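Local coordinates for protein succinate-semialdehyde dehydrogenase (Streptococcus pyogenes MGAS1882, PDB 4OGD) that probably oxidises succinic semialdehyde to succinate with NADP+ as cofactor, as a member of the aldehyde dehydrogenase family, at residues L302-S307 against G339-P344. Sequence-based numbering, arbitrary orientation.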
loop_
_atom_site.group_PDB
_atom_site.type_symbol
_atom_site.label_atom_id
_atom_site.label_comp_id
_atom_site.label_asym_id
_atom_site.label_seq_id
_atom_site.Cartn_x
_atom_site.Cartn_y
_atom_site.Cartn_z
ATOM N N LEU A 302 -10.950 18.732 -31.200
ATOM C CA LEU A 302 -11.751 18.441 -30.010
ATOM C C LEU A 302 -12.652 17.234 -30.258
ATOM O O LEU A 302 -13.505 17.255 -31.150
ATOM C CB LEU A 302 -12.585 19.652 -29.571
ATOM C CG LEU A 302 -13.329 19.427 -28.250
ATOM C CD1 LEU A 302 -12.349 19.345 -27.081
ATOM C CD2 LEU A 302 -14.354 20.514 -28.008
ATOM N N ALA A 303 -12.453 16.183 -29.465
ATOM C CA ALA A 303 -13.204 14.939 -29.589
ATOM C C ALA A 303 -14.548 15.027 -28.869
ATOM O O ALA A 303 -14.732 15.876 -27.994
ATOM C CB ALA A 303 -12.372 13.774 -29.019
ATOM N N PRO A 304 -15.503 14.161 -29.249
ATOM C CA PRO A 304 -16.712 14.035 -28.430
ATOM C C PRO A 304 -16.335 13.357 -27.121
ATOM O O PRO A 304 -15.314 12.659 -27.082
ATOM C CB PRO A 304 -17.591 13.095 -29.255
ATOM C CG PRO A 304 -16.604 12.245 -30.020
ATOM C CD PRO A 304 -15.460 13.168 -30.343
ATOM N N LEU A 305 -17.132 13.542 -26.074
ATOM C CA LEU A 305 -16.892 12.822 -24.825
ATOM C C LEU A 305 -17.198 11.336 -25.006
ATOM O O LEU A 305 -17.799 10.932 -26.006
ATOM C CB LEU A 305 -17.701 13.419 -23.672
ATOM C CG LEU A 305 -17.484 14.904 -23.366
ATOM C CD1 LEU A 305 -18.090 15.265 -22.007
ATOM C CD2 LEU A 305 -16.017 15.277 -23.410
ATOM N N SER A 306 -16.808 10.524 -24.028
ATOM C CA SER A 306 -16.789 9.070 -24.202
ATOM C C SER A 306 -18.140 8.356 -24.148
ATOM O O SER A 306 -18.240 7.200 -24.570
ATOM C CB SER A 306 -15.850 8.436 -23.175
ATOM O OG SER A 306 -16.358 8.631 -21.869
ATOM N N SER A 307 -19.172 9.017 -23.625
ATOM C CA SER A 307 -20.500 8.406 -23.565
ATOM C C SER A 307 -21.578 9.473 -23.435
ATOM O O SER A 307 -21.284 10.626 -23.142
ATOM C CB SER A 307 -20.602 7.423 -22.393
ATOM O OG SER A 307 -20.628 8.108 -21.145
ATOM N N GLY A 339 -23.211 12.809 -31.849
ATOM C CA GLY A 339 -22.048 12.457 -31.049
ATOM C C GLY A 339 -22.081 13.163 -29.707
ATOM O O GLY A 339 -22.752 14.176 -29.556
ATOM N N HIS A 340 -21.348 12.648 -28.727
ATOM C CA HIS A 340 -21.459 13.180 -27.368
ATOM C C HIS A 340 -20.626 14.440 -27.135
ATOM O O HIS A 340 -19.805 14.498 -26.216
ATOM C CB HIS A 340 -21.084 12.095 -26.360
ATOM C CG HIS A 340 -21.718 10.771 -26.650
ATOM N ND1 HIS A 340 -23.084 10.611 -26.765
ATOM C CD2 HIS A 340 -21.175 9.551 -26.871
ATOM C CE1 HIS A 340 -23.353 9.346 -27.034
ATOM N NE2 HIS A 340 -22.214 8.682 -27.103
ATOM N N PHE A 341 -20.857 15.466 -27.949
ATOM C CA PHE A 341 -20.039 16.679 -27.911
ATOM C C PHE A 341 -20.427 17.697 -26.833
ATOM O O PHE A 341 -21.610 17.976 -26.608
ATOM C CB PHE A 341 -20.053 17.372 -29.276
ATOM C CG PHE A 341 -19.252 16.655 -30.331
ATOM C CD1 PHE A 341 -17.878 16.807 -30.387
ATOM C CD2 PHE A 341 -19.875 15.843 -31.264
ATOM C CE1 PHE A 341 -17.130 16.158 -31.348
ATOM C CE2 PHE A 341 -19.137 15.181 -32.236
ATOM C CZ PHE A 341 -17.758 15.343 -32.278
ATOM N N VAL A 342 -19.409 18.256 -26.187
ATOM C CA VAL A 342 -19.559 19.388 -25.277
ATOM C C VAL A 342 -18.582 20.461 -25.743
ATOM O O VAL A 342 -17.401 20.180 -25.957
ATOM C CB VAL A 342 -19.245 18.973 -23.812
ATOM C CG1 VAL A 342 -19.250 20.189 -22.875
ATOM C CG2 VAL A 342 -20.236 17.922 -23.333
ATOM N N MET A 343 -19.053 21.689 -25.942
ATOM C CA MET A 343 -18.136 22.729 -26.403
ATOM C C MET A 343 -17.258 23.215 -25.259
ATOM O O MET A 343 -17.668 23.160 -24.095
ATOM C CB MET A 343 -18.878 23.903 -27.059
ATOM C CG MET A 343 -19.313 25.006 -26.119
ATOM S SD MET A 343 -19.963 26.425 -27.041
ATOM C CE MET A 343 -18.456 27.273 -27.490
ATOM N N PRO A 344 -16.036 23.663 -25.580
ATOM C CA PRO A 344 -15.155 24.244 -24.563
ATOM C C PRO A 344 -15.883 25.375 -23.852
ATOM O O PRO A 344 -16.474 26.241 -24.497
ATOM C CB PRO A 344 -13.985 24.779 -25.384
ATOM C CG PRO A 344 -13.963 23.904 -26.601
ATOM C CD PRO A 344 -15.410 23.666 -26.913
HETATM O O HOH W 1 -16.791 17.454 -26.886
#
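Pro304 and Phe341 lie side by side and point the same way, with the proline ring flat over the phenyl. Pro304 CB sits 3.7 Å from the centroid of the Phe341 ring and 9° off its normal, a CH-pi contact over the centre of the face, while Leu302 O meets the ring edge in plane. The CB of Phe341 points away from 302-307, yet the ring comes back to Pro304. His340 presents a face instead to main chain: Ser307 C stands 3.4 Å above its plane, offset toward the rim, and Leu305 O lies at the edge. Leu305 N donates to the O of His340, centre of an inverse gamma turn, at 2.8 Å, from above the carbonyl plane. Water 1 donates a hydrogen bond to Ala303 O and accepts one from Val342 N, each at 2.8 Å. Leu305 CD1 and Val342 CG2 meet at 3.7 Å, their side chains crossing obliquely. Leu302 and Pro344 meet tip to tip, CD2 to CD at a tight 3.5 Å. The contact joins the loop entering helix 308-323 to the loop between strands 327-330 and 345-348. The direct bond and the water bridge thus satisfy Leu305 N, Ala303 O and Val342 N inside a buried contact, with ring faces and apolar groups packed alongside.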